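Local coordinates for protein glutamate racemase (Escherichia coli, PDB 2JFN) that is a racemase-family enzyme of alpha/beta architecture that binds glutamic acid and uridine-5'-diphosphate-N-acetylmuramoyl-L-alanine at separate sites, at residues D108-G113 and E242-K247; P22-F27 and L85-V90; H42-L47 and R234-L239. One frame throughout, in Å; residues are numbered along the deposited sequence.

Contact 1 (D108-G113 and E242-K247); sequences DFPVVG and EAPDAK. With UMA (uridine-5'-diphosphate-N-acetylmuramoyl-L-alanine), chain C.
At the entry to strand 111-112 of the mixed sheet, Pro110 packs against Ala243 and Pro244 in the loop that joins helix 228-241 to strand 247-248. The two proline rings reach toward each other tip to tip, with Pro110 CD 3.9 Å from Pro244 CD. Pro110 CD also lies 3.7 Å from Ala243 CA, a close approach that the small alanine permits, while Pro110 CB meets the carboxylate of Glu242 at OE1, 4.1 Å away. No hydrogen bond crosses between the segments; rigid, compact prolines suit a surface seam made of van der Waals contacts. Phe109 adds its CB, 3.9 Å from Pro244 CD, but chi1 of 50° sets CG between the backbone N and the carbonyl carbon, and the ring leads away from the loop into the interior. Beyond Pro244 the loop tightens into an inverse gamma turn centred on Asp245, closed by Ala246 N to Pro244 O at 2.7 Å. At the other end of 108-113, Gly113 O accepts a hydrogen bond from N3 of uridine-5'-diphosphate-N-acetylmuramoyl-L-alanine (2.9 Å, N-H...O angle 149°). With no side chain on Gly113, its CA comes 4.1 Å from C23 of the same ligand. Around this seam, Pro110 and Val112 touch Leu238 of helix 228-241, strand 87-90 pairs with strand 111-112, and the Phe109 ring rests on Val76 and Gln80 of helix 65-82.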
loop_
_atom_site.group_PDB
_atom_site.type_symbol
_atom_site.label_atom_id
_atom_site.label_comp_id
_atom_site.label_asym_id
_atom_site.label_seq_id
_atom_site.Cartn_x
_atom_site.Cartn_y
_atom_site.Cartn_z
ATOM N N ASP A 108 -3.294 -11.875 17.848
ATOM C CA ASP A 108 -4.219 -12.981 17.665
ATOM C C ASP A 108 -5.398 -12.638 16.781
ATOM O O ASP A 108 -6.537 -13.041 17.028
ATOM C CB ASP A 108 -4.688 -13.499 19.019
ATOM C CG ASP A 108 -3.575 -14.177 19.774
ATOM O OD1 ASP A 108 -2.991 -15.132 19.218
ATOM O OD2 ASP A 108 -3.272 -13.754 20.908
ATOM N N PHE A 109 -5.112 -11.861 15.751
ATOM C CA PHE A 109 -6.112 -11.505 14.765
ATOM C C PHE A 109 -5.357 -11.666 13.460
ATOM O O PHE A 109 -4.133 -11.515 13.418
ATOM C CB PHE A 109 -6.647 -10.076 14.969
ATOM C CG PHE A 109 -5.585 -9.031 15.125
ATOM C CD1 PHE A 109 -4.826 -8.614 14.033
ATOM C CD2 PHE A 109 -5.359 -8.443 16.368
ATOM C CE1 PHE A 109 -3.853 -7.622 14.180
ATOM C CE2 PHE A 109 -4.394 -7.456 16.528
ATOM C CZ PHE A 109 -3.637 -7.040 15.432
ATOM N N PRO A 110 -6.064 -12.018 12.384
ATOM C CA PRO A 110 -5.369 -12.194 11.109
ATOM C C PRO A 110 -4.705 -10.920 10.596
ATOM O O PRO A 110 -5.209 -9.815 10.793
ATOM C CB PRO A 110 -6.473 -12.715 10.188
ATOM C CG PRO A 110 -7.702 -12.077 10.743
ATOM C CD PRO A 110 -7.517 -12.212 12.233
ATOM N N VAL A 111 -3.555 -11.088 9.959
ATOM C CA VAL A 111 -2.818 -9.963 9.405
ATOM C C VAL A 111 -2.651 -10.197 7.910
ATOM O O VAL A 111 -2.210 -11.264 7.490
ATOM C CB VAL A 111 -1.424 -9.824 10.051
ATOM C CG1 VAL A 111 -0.687 -8.621 9.460
ATOM C CG2 VAL A 111 -1.565 -9.677 11.575
ATOM N N VAL A 112 -3.018 -9.202 7.114
ATOM C CA VAL A 112 -2.897 -9.308 5.667
ATOM C C VAL A 112 -1.681 -8.526 5.205
ATOM O O VAL A 112 -1.431 -7.412 5.674
ATOM C CB VAL A 112 -4.160 -8.762 4.961
ATOM C CG1 VAL A 112 -3.984 -8.790 3.448
ATOM C CG2 VAL A 112 -5.355 -9.589 5.356
ATOM N N GLY A 113 -0.913 -9.126 4.302
ATOM C CA GLY A 113 0.267 -8.471 3.782
ATOM C C GLY A 113 0.093 -8.176 2.307
ATOM O O GLY A 113 -0.918 -8.548 1.706
ATOM N N GLU A 242 -11.494 -16.420 10.064
ATOM C CA GLU A 242 -10.443 -16.292 11.076
ATOM C C GLU A 242 -10.511 -15.137 12.072
ATOM O O GLU A 242 -10.007 -15.255 13.187
ATOM C CB GLU A 242 -9.072 -16.235 10.393
ATOM C CG GLU A 242 -8.621 -17.535 9.766
ATOM C CD GLU A 242 -7.293 -17.395 9.055
ATOM O OE1 GLU A 242 -6.380 -16.742 9.613
ATOM O OE2 GLU A 242 -7.156 -17.947 7.942
ATOM N N ALA A 243 -11.119 -14.024 11.678
ATOM C CA ALA A 243 -11.187 -12.852 12.545
ATOM C C ALA A 243 -11.995 -13.017 13.830
ATOM O O ALA A 243 -13.112 -13.539 13.819
ATOM C CB ALA A 243 -11.724 -11.661 11.761
ATOM N N PRO A 244 -11.430 -12.569 14.964
ATOM C CA PRO A 244 -12.131 -12.670 16.247
ATOM C C PRO A 244 -13.249 -11.630 16.268
ATOM O O PRO A 244 -13.230 -10.680 15.483
ATOM C CB PRO A 244 -11.030 -12.374 17.264
ATOM C CG PRO A 244 -10.141 -11.407 16.516
ATOM C CD PRO A 244 -10.063 -12.044 15.147
ATOM N N ASP A 245 -14.220 -11.811 17.159
ATOM C CA ASP A 245 -15.354 -10.894 17.270
ATOM C C ASP A 245 -14.976 -9.541 17.879
ATOM O O ASP A 245 -15.398 -9.215 18.991
ATOM C CB ASP A 245 -16.464 -11.537 18.115
ATOM C CG ASP A 245 -17.757 -10.742 18.084
ATOM O OD1 ASP A 245 -18.584 -10.897 19.008
ATOM O OD2 ASP A 245 -17.961 -9.967 17.128
ATOM N N ALA A 246 -14.187 -8.754 17.152
ATOM C CA ALA A 246 -13.768 -7.435 17.622
ATOM C C ALA A 246 -14.486 -6.380 16.787
ATOM O O ALA A 246 -14.134 -6.143 15.630
ATOM C CB ALA A 246 -12.254 -7.285 17.480
ATOM N N LYS A 247 -15.488 -5.737 17.380
ATOM C CA LYS A 247 -16.270 -4.737 16.666
ATOM C C LYS A 247 -16.548 -3.473 17.467
ATOM O O LYS A 247 -16.419 -3.454 18.689
ATOM C CB LYS A 247 -17.598 -5.358 16.230
ATOM C CG LYS A 247 -18.383 -5.982 17.375
ATOM C CD LYS A 247 -19.657 -6.654 16.875
ATOM C CE LYS A 247 -20.367 -7.392 18.000
ATOM N NZ LYS A 247 -20.730 -6.471 19.114
HETATM N N1 UMA C . -2.184 -10.301 -2.825
HETATM C C2 UMA C . -1.383 -9.833 -1.666
HETATM N N3 UMA C . -1.844 -10.241 -0.424
HETATM C C4 UMA C . -2.975 -11.039 -0.188
HETATM C C5 UMA C . -3.749 -11.483 -1.421
HETATM C C6 UMA C . -3.325 -11.098 -2.642
HETATM O O2 UMA C . -0.387 -9.133 -1.766
HETATM O O4 UMA C . -3.282 -11.328 0.959
HETATM C C1B UMA C . -1.698 -9.864 -4.181
HETATM C C2B UMA C . -0.595 -10.781 -4.682
HETATM O "O2'" UMA C . 0.508 -10.072 -5.370
HETATM C C3B UMA C . -1.220 -11.806 -5.570
HETATM C C4B UMA C . -2.312 -10.943 -6.173
HETATM O O4B UMA C . -2.669 -9.975 -5.194
HETATM O O3B UMA C . -0.141 -12.191 -6.463
HETATM C C5B UMA C . -3.549 -11.666 -6.531
HETATM O O5B UMA C . -3.937 -12.490 -5.490
HETATM P PA UMA C . -5.111 -13.556 -5.601
HETATM O O1A UMA C . -5.474 -13.838 -4.205
HETATM O O2A UMA C . -6.148 -13.028 -6.427
HETATM O O3A UMA C . -4.357 -14.842 -6.237
HETATM P PB UMA C . -2.825 -15.194 -6.512
HETATM O O1B UMA C . -2.215 -14.286 -7.460
HETATM O O2B UMA C . -2.749 -16.633 -6.783
HETATM O "O1'" UMA C . -2.221 -15.010 -4.997
HETATM C "C1'" UMA C . -1.811 -16.048 -4.106
HETATM C "C2'" UMA C . -2.188 -15.741 -2.681
HETATM N "N2'" UMA C . -3.649 -15.626 -2.510
HETATM C "C7'" UMA C . -4.357 -16.525 -1.807
HETATM O "O7'" UMA C . -3.817 -17.393 -1.127
HETATM C "C8'" UMA C . -5.869 -16.447 -1.841
HETATM C "C3'" UMA C . -1.466 -14.450 -2.260
HETATM O "O3'" UMA C . -1.724 -14.152 -0.845
HETATM C "C4'" UMA C . 0.061 -14.565 -2.480
HETATM O "O4'" UMA C . 0.714 -13.362 -2.124
HETATM C "C5'" UMA C . 0.354 -14.915 -3.942
HETATM O "O5'" UMA C . -0.373 -16.156 -4.280
HETATM C "C6'" UMA C . 1.821 -15.184 -4.222
HETATM O "O6'" UMA C . 2.310 -16.192 -3.349
HETATM C C18 UMA C . -1.584 -15.025 0.304
HETATM C C19 UMA C . -0.289 -14.863 1.030
HETATM O O18 UMA C . 0.221 -15.798 1.622
HETATM C C20 UMA C . -2.868 -14.918 1.151
HETATM N N4 UMA C . 0.240 -13.630 0.977
HETATM C C21 UMA C . 1.419 -13.170 1.723
HETATM C C22 UMA C . 1.386 -13.465 3.253
HETATM O O19 UMA C . 0.263 -13.498 3.805
HETATM O O20 UMA C . 2.467 -13.671 3.861
HETATM C C23 UMA C . 1.605 -11.664 1.500
#

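Contact 2 (P22-F27 and L85-V90); sequences PTVLVF and LALAVV
Thr23 and Leu85 touch where the loop before strand 87-90 comes alongside strand 21-28, its parallel neighbour in the mixed sheet of an alpha/beta domain. Thr23 O accepts Ala86 N at 2.8 Å and, weakly, Leu87 N at 3.4 Å, so one carbonyl draws in two successive amides where the second strand begins. Regular parallel pairing follows: Leu25 bonds through N to Leu87 O (2.9 Å) and through O to Val89 N (2.7 Å). The side chains alternate between faces. On one, Val24 and Leu87 lie side by side, pointing the same way, with CG1 3.9 Å from CD2. On the other, Leu25 CD2 touches Leu85 CD1 and Ala88 CB, the small alanine methyl meeting both CB and CD2 of Leu25. Apolar, largely branched residues suit this buried sheet because both faces are packed by helices: Leu87 and Val89 meet helix 228-241, while Leu25 and Phe27 meet helix 65-82. Further out, Thr23 OG1 bonds His48 ND1 on the adjoining strand, satisfying the hydroxyl and leaving CG2 to pack on Leu85 CD2 at 3.7 Å. At the far end Phe27 N bonds Val89 O at 2.8 Å, with a C=O...N angle of 176°.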
loop_
_atom_site.group_PDB
_atom_site.type_symbol
_atom_site.label_atom_id
_atom_site.label_comp_id
_atom_site.label_asym_id
_atom_site.label_seq_id
_atom_site.Cartn_x
_atom_site.Cartn_y
_atom_site.Cartn_z
ATOM N N PRO A 22 -17.147 -5.251 12.596
ATOM C CA PRO A 22 -15.743 -5.606 12.809
ATOM C C PRO A 22 -14.782 -4.457 12.529
ATOM O O PRO A 22 -14.916 -3.724 11.549
ATOM C CB PRO A 22 -15.534 -6.809 11.887
ATOM C CG PRO A 22 -16.610 -6.671 10.859
ATOM C CD PRO A 22 -17.786 -6.179 11.649
ATOM N N THR A 23 -13.824 -4.306 13.431
ATOM C CA THR A 23 -12.822 -3.258 13.341
ATOM C C THR A 23 -11.658 -3.728 12.487
ATOM O O THR A 23 -11.013 -4.733 12.788
ATOM C CB THR A 23 -12.307 -2.889 14.748
ATOM O OG1 THR A 23 -13.384 -2.331 15.511
ATOM C CG2 THR A 23 -11.163 -1.888 14.655
ATOM N N VAL A 24 -11.396 -2.992 11.415
ATOM C CA VAL A 24 -10.306 -3.321 10.518
ATOM C C VAL A 24 -9.296 -2.188 10.419
ATOM O O VAL A 24 -9.651 -1.041 10.147
ATOM C CB VAL A 24 -10.831 -3.642 9.103
ATOM C CG1 VAL A 24 -9.671 -3.801 8.138
ATOM C CG2 VAL A 24 -11.662 -4.922 9.147
ATOM N N LEU A 25 -8.034 -2.527 10.646
ATOM C CA LEU A 25 -6.958 -1.555 10.559
ATOM C C LEU A 25 -6.276 -1.669 9.205
ATOM O O LEU A 25 -5.980 -2.770 8.748
ATOM C CB LEU A 25 -5.909 -1.806 11.648
ATOM C CG LEU A 25 -4.572 -1.079 11.455
ATOM C CD1 LEU A 25 -4.774 0.435 11.582
ATOM C CD2 LEU A 25 -3.559 -1.578 12.492
ATOM N N VAL A 26 -6.056 -0.526 8.564
ATOM C CA VAL A 26 -5.334 -0.477 7.301
ATOM C C VAL A 26 -4.141 0.438 7.614
ATOM O O VAL A 26 -4.325 1.604 7.986
ATOM C CB VAL A 26 -6.180 0.122 6.158
ATOM C CG1 VAL A 26 -5.356 0.159 4.880
ATOM C CG2 VAL A 26 -7.448 -0.730 5.938
ATOM N N PHE A 27 -2.933 -0.107 7.491
ATOM C CA PHE A 27 -1.702 0.622 7.794
ATOM C C PHE A 27 -0.762 0.842 6.613
ATOM O O PHE A 27 -0.643 -0.003 5.731
ATOM C CB PHE A 27 -0.913 -0.120 8.878
ATOM C CG PHE A 27 0.486 0.413 9.085
ATOM C CD1 PHE A 27 0.711 1.523 9.898
ATOM C CD2 PHE A 27 1.565 -0.156 8.417
ATOM C CE1 PHE A 27 1.991 2.060 10.038
ATOM C CE2 PHE A 27 2.852 0.374 8.549
ATOM C CZ PHE A 27 3.065 1.484 9.359
ATOM N N LEU A 85 -8.791 -5.283 17.490
ATOM C CA LEU A 85 -8.879 -5.424 16.039
ATOM C C LEU A 85 -9.377 -6.785 15.580
ATOM O O LEU A 85 -9.026 -7.807 16.153
ATOM C CB LEU A 85 -7.504 -5.170 15.414
ATOM C CG LEU A 85 -6.796 -3.860 15.768
ATOM C CD1 LEU A 85 -5.389 -3.843 15.169
ATOM C CD2 LEU A 85 -7.618 -2.691 15.261
ATOM N N ALA A 86 -10.213 -6.790 14.550
ATOM C CA ALA A 86 -10.704 -8.041 13.993
ATOM C C ALA A 86 -9.674 -8.478 12.946
ATOM O O ALA A 86 -9.461 -9.665 12.718
ATOM C CB ALA A 86 -12.076 -7.827 13.340
ATOM N N LEU A 87 -9.010 -7.503 12.332
ATOM C CA LEU A 87 -8.021 -7.791 11.302
ATOM C C LEU A 87 -7.215 -6.541 10.971
ATOM O O LEU A 87 -7.716 -5.423 11.090
ATOM C CB LEU A 87 -8.744 -8.294 10.043
ATOM C CG LEU A 87 -8.009 -8.509 8.717
ATOM C CD1 LEU A 87 -8.833 -9.467 7.861
ATOM C CD2 LEU A 87 -7.810 -7.180 7.985
ATOM N N ALA A 88 -5.968 -6.740 10.556
ATOM C CA ALA A 88 -5.094 -5.637 10.183
ATOM C C ALA A 88 -4.451 -5.898 8.824
ATOM O O ALA A 88 -4.047 -7.022 8.511
ATOM C CB ALA A 88 -4.012 -5.444 11.230
ATOM N N VAL A 89 -4.360 -4.846 8.021
ATOM C CA VAL A 89 -3.756 -4.937 6.700
ATOM C C VAL A 89 -2.520 -4.057 6.631
ATOM O O VAL A 89 -2.589 -2.857 6.896
ATOM C CB VAL A 89 -4.724 -4.456 5.598
ATOM C CG1 VAL A 89 -4.076 -4.641 4.229
ATOM C CG2 VAL A 89 -6.046 -5.205 5.690
ATOM N N VAL A 90 -1.385 -4.657 6.298
ATOM C CA VAL A 90 -0.153 -3.907 6.153
ATOM C C VAL A 90 -0.154 -3.539 4.671
ATOM O O VAL A 90 0.460 -4.227 3.856
ATOM C CB VAL A 90 1.074 -4.779 6.489
ATOM C CG1 VAL A 90 2.352 -3.962 6.360
ATOM C CG2 VAL A 90 0.944 -5.323 7.919
#

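Contact 3 (H42-L47 and R234-L239); sequences HLLPDL and RTAWLL. With UMA (uridine-5'-diphosphate-N-acetylmuramoyl-L-alanine), chain C.
Leu44 and Leu239 meet tip to tip, CD1 to CD1 at 3.7 Å, where the turn after helix 33-43 leans on helix 228-241 at one side of the alpha/beta domain. Leu44 has just left the helix; its CB is directed at the facing helix and chi1 of -53° sets CG anti to the carbonyl carbon; CD1 also sits 3.9 Å from Ala236 CA. A residue as small as alanine allows this close approach to the helix backbone, and its CB receives Leu43 CD2 as well, 4.1 Å away. Thr235 turns its methyl to the contact, CG2 lying 4.0 Å from Leu44 CD1, while its hydroxyl bonds Ile231 O one turn earlier, so a threonine can line an apolar seam. A type I turn from Leu44 to Leu47, with Pro45 as its second residue, carries the chain round; Leu47 then brings CD1 to within 3.7 Å of Leu239 CD1, so that this one methyl is shared by two leucines. The CB of Arg234 is directed away from the seam, and the side chain lies against uridine-5'-diphosphate-N-acetylmuramoyl-L-alanine. The chain bends at chi2 (58°), which sets CD; farther out, the guanidinium has Leu238 CD2 over the centre of one face. On the opposite face ligand methyl C20 lies 3.3 Å above the plane, offset toward the rim, and Arg234 CG approaches ligand O4 at 3.4 Å.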
loop_
_atom_site.group_PDB
_atom_site.type_symbol
_atom_site.label_atom_id
_atom_site.label_comp_id
_atom_site.label_asym_id
_atom_site.label_seq_id
_atom_site.Cartn_x
_atom_site.Cartn_y
_atom_site.Cartn_z
ATOM N N HIS A 42 -14.950 -0.798 -0.740
ATOM C CA HIS A 42 -15.888 -0.961 -1.840
ATOM C C HIS A 42 -16.547 -2.335 -1.713
ATOM O O HIS A 42 -17.711 -2.515 -2.067
ATOM C CB HIS A 42 -15.158 -0.833 -3.180
ATOM C CG HIS A 42 -16.061 -0.942 -4.368
ATOM N ND1 HIS A 42 -16.661 -2.125 -4.742
ATOM C CD2 HIS A 42 -16.472 -0.013 -5.264
ATOM C CE1 HIS A 42 -17.401 -1.922 -5.818
ATOM N NE2 HIS A 42 -17.304 -0.648 -6.155
ATOM N N LEU A 43 -15.795 -3.298 -1.186
ATOM C CA LEU A 43 -16.289 -4.655 -1.001
ATOM C C LEU A 43 -16.986 -4.831 0.353
ATOM O O LEU A 43 -17.979 -5.549 0.460
ATOM C CB LEU A 43 -15.124 -5.643 -1.120
ATOM C CG LEU A 43 -15.441 -7.139 -1.110
ATOM C CD1 LEU A 43 -16.332 -7.476 -2.301
ATOM C CD2 LEU A 43 -14.149 -7.943 -1.172
ATOM N N LEU A 44 -16.460 -4.174 1.384
ATOM C CA LEU A 44 -17.014 -4.254 2.740
ATOM C C LEU A 44 -17.180 -2.830 3.264
ATOM O O LEU A 44 -16.405 -2.365 4.102
ATOM C CB LEU A 44 -16.052 -5.034 3.634
ATOM C CG LEU A 44 -15.652 -6.407 3.095
ATOM C CD1 LEU A 44 -14.372 -6.869 3.754
ATOM C CD2 LEU A 44 -16.786 -7.394 3.331
ATOM N N PRO A 45 -18.214 -2.123 2.786
ATOM C CA PRO A 45 -18.523 -0.738 3.160
ATOM C C PRO A 45 -18.980 -0.372 4.574
ATOM O O PRO A 45 -18.898 0.798 4.953
ATOM C CB PRO A 45 -19.557 -0.332 2.110
ATOM C CG PRO A 45 -20.294 -1.607 1.872
ATOM C CD PRO A 45 -19.170 -2.614 1.775
ATOM N N ASP A 46 -19.442 -1.335 5.365
ATOM C CA ASP A 46 -19.937 -0.992 6.698
ATOM C C ASP A 46 -19.017 -1.267 7.886
ATOM O O ASP A 46 -19.422 -1.064 9.029
ATOM C CB ASP A 46 -21.282 -1.688 6.949
ATOM C CG ASP A 46 -22.313 -1.363 5.884
ATOM O OD1 ASP A 46 -22.612 -0.163 5.691
ATOM O OD2 ASP A 46 -22.826 -2.310 5.241
ATOM N N LEU A 47 -17.793 -1.713 7.632
ATOM C CA LEU A 47 -16.867 -2.015 8.721
ATOM C C LEU A 47 -16.441 -0.772 9.489
ATOM O O LEU A 47 -16.660 0.356 9.042
ATOM C CB LEU A 47 -15.617 -2.704 8.171
ATOM C CG LEU A 47 -15.830 -3.923 7.275
ATOM C CD1 LEU A 47 -14.488 -4.474 6.849
ATOM C CD2 LEU A 47 -16.628 -4.978 8.023
ATOM N N ARG A 234 -9.252 -11.144 0.065
ATOM C CA ARG A 234 -8.574 -11.865 1.141
ATOM C C ARG A 234 -9.082 -11.390 2.508
ATOM O O ARG A 234 -9.214 -12.187 3.443
ATOM C CB ARG A 234 -7.061 -11.659 1.049
ATOM C CG ARG A 234 -6.269 -12.333 2.161
ATOM C CD ARG A 234 -6.502 -13.845 2.210
ATOM N NE ARG A 234 -5.581 -14.490 3.145
ATOM C CZ ARG A 234 -5.583 -15.787 3.431
ATOM N NH1 ARG A 234 -6.466 -16.593 2.855
ATOM N NH2 ARG A 234 -4.698 -16.280 4.289
ATOM N N THR A 235 -9.371 -10.095 2.610
ATOM C CA THR A 235 -9.875 -9.502 3.848
ATOM C C THR A 235 -11.262 -10.056 4.167
ATOM O O THR A 235 -11.541 -10.449 5.305
ATOM C CB THR A 235 -9.939 -7.958 3.734
ATOM O OG1 THR A 235 -8.605 -7.444 3.637
ATOM C CG2 THR A 235 -10.631 -7.338 4.956
ATOM N N ALA A 236 -12.122 -10.099 3.154
ATOM C CA ALA A 236 -13.471 -10.626 3.323
ATOM C C ALA A 236 -13.415 -12.101 3.728
ATOM O O ALA A 236 -14.216 -12.558 4.540
ATOM C CB ALA A 236 -14.264 -10.465 2.030
ATOM N N TRP A 237 -12.467 -12.848 3.170
ATOM C CA TRP A 237 -12.348 -14.264 3.506
ATOM C C TRP A 237 -11.903 -14.451 4.961
ATOM O O TRP A 237 -12.408 -15.326 5.669
ATOM C CB TRP A 237 -11.340 -14.958 2.587
ATOM C CG TRP A 237 -11.344 -16.461 2.728
ATOM C CD1 TRP A 237 -12.218 -17.340 2.144
ATOM C CD2 TRP A 237 -10.455 -17.256 3.527
ATOM N NE1 TRP A 237 -11.926 -18.630 2.527
ATOM C CE2 TRP A 237 -10.849 -18.607 3.376
ATOM C CE3 TRP A 237 -9.365 -16.960 4.356
ATOM C CZ2 TRP A 237 -10.191 -19.659 4.025
ATOM C CZ3 TRP A 237 -8.711 -18.008 5.003
ATOM C CH2 TRP A 237 -9.127 -19.341 4.831
ATOM N N LEU A 238 -10.951 -13.632 5.398
ATOM C CA LEU A 238 -10.440 -13.723 6.761
ATOM C C LEU A 238 -11.472 -13.278 7.785
ATOM O O LEU A 238 -11.540 -13.826 8.886
ATOM C CB LEU A 238 -9.165 -12.889 6.904
ATOM C CG LEU A 238 -7.964 -13.423 6.126
ATOM C CD1 LEU A 238 -6.822 -12.437 6.194
ATOM C CD2 LEU A 238 -7.538 -14.768 6.695
ATOM N N LEU A 239 -12.277 -12.285 7.434
ATOM C CA LEU A 239 -13.297 -11.814 8.356
ATOM C C LEU A 239 -14.346 -12.909 8.527
ATOM O O LEU A 239 -15.103 -12.914 9.498
ATOM C CB LEU A 239 -13.948 -10.535 7.826
ATOM C CG LEU A 239 -13.058 -9.284 7.855
ATOM C CD1 LEU A 239 -13.773 -8.124 7.188
ATOM C CD2 LEU A 239 -12.700 -8.943 9.299
HETATM N N1 UMA C . -2.184 -10.301 -2.825
HETATM C C2 UMA C . -1.383 -9.833 -1.666
HETATM N N3 UMA C . -1.844 -10.241 -0.424
HETATM C C4 UMA C . -2.975 -11.039 -0.188
HETATM C C5 UMA C . -3.749 -11.483 -1.421
HETATM C C6 UMA C . -3.325 -11.098 -2.642
HETATM O O2 UMA C . -0.387 -9.133 -1.766
HETATM O O4 UMA C . -3.282 -11.328 0.959
HETATM C C1B UMA C . -1.698 -9.864 -4.181
HETATM C C2B UMA C . -0.595 -10.781 -4.682
HETATM O "O2'" UMA C . 0.508 -10.072 -5.370
HETATM C C3B UMA C . -1.220 -11.806 -5.570
HETATM C C4B UMA C . -2.312 -10.943 -6.173
HETATM O O4B UMA C . -2.669 -9.975 -5.194
HETATM O O3B UMA C . -0.141 -12.191 -6.463
HETATM C C5B UMA C . -3.549 -11.666 -6.531
HETATM O O5B UMA C . -3.937 -12.490 -5.490
HETATM P PA UMA C . -5.111 -13.556 -5.601
HETATM O O1A UMA C . -5.474 -13.838 -4.205
HETATM O O2A UMA C . -6.148 -13.028 -6.427
HETATM O O3A UMA C . -4.357 -14.842 -6.237
HETATM P PB UMA C . -2.825 -15.194 -6.512
HETATM O O1B UMA C . -2.215 -14.286 -7.460
HETATM O O2B UMA C . -2.749 -16.633 -6.783
HETATM O "O1'" UMA C . -2.221 -15.010 -4.997
HETATM C "C1'" UMA C . -1.811 -16.048 -4.106
HETATM C "C2'" UMA C . -2.188 -15.741 -2.681
HETATM N "N2'" UMA C . -3.649 -15.626 -2.510
HETATM C "C7'" UMA C . -4.357 -16.525 -1.807
HETATM O "O7'" UMA C . -3.817 -17.393 -1.127
HETATM C "C8'" UMA C . -5.869 -16.447 -1.841
HETATM C "C3'" UMA C . -1.466 -14.450 -2.260
HETATM O "O3'" UMA C . -1.724 -14.152 -0.845
HETATM C "C4'" UMA C . 0.061 -14.565 -2.480
HETATM O "O4'" UMA C . 0.714 -13.362 -2.124
HETATM C "C5'" UMA C . 0.354 -14.915 -3.942
HETATM O "O5'" UMA C . -0.373 -16.156 -4.280
HETATM C "C6'" UMA C . 1.821 -15.184 -4.222
HETATM O "O6'" UMA C . 2.310 -16.192 -3.349
HETATM C C18 UMA C . -1.584 -15.025 0.304
HETATM C C19 UMA C . -0.289 -14.863 1.030
HETATM O O18 UMA C . 0.221 -15.798 1.622
HETATM C C20 UMA C . -2.868 -14.918 1.151
HETATM N N4 UMA C . 0.240 -13.630 0.977
HETATM C C21 UMA C . 1.419 -13.170 1.723
HETATM C C22 UMA C . 1.386 -13.465 3.253
HETATM O O19 UMA C . 0.263 -13.498 3.805
HETATM O O20 UMA C . 2.467 -13.671 3.861
HETATM C C23 UMA C . 1.605 -11.664 1.500
#

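All three contacts fall on the same side of the chain's centre. Contact 2 supplies the sheet core; its centre is about 7 Å from that of contact 1 and about 10 Å from that of contact 3, while contacts 1 and 3 are about 11 Å apart. Strand 87-90 joins contact 2 to strand 111-112 of contact 1, and helix 228-241, running through contact 3 into the loop of contact 1, packs on the face of that sheet that carries Leu87 and Val89. Along the chain contact 2 closes before contact 1 opens, whereas contact 3 interleaves with both, tying early and late parts together. Contacts 1 and 3 both touch the uridine-5'-diphosphate-N-acetylmuramoyl-L-alanine, so strand end and helix share its pocket.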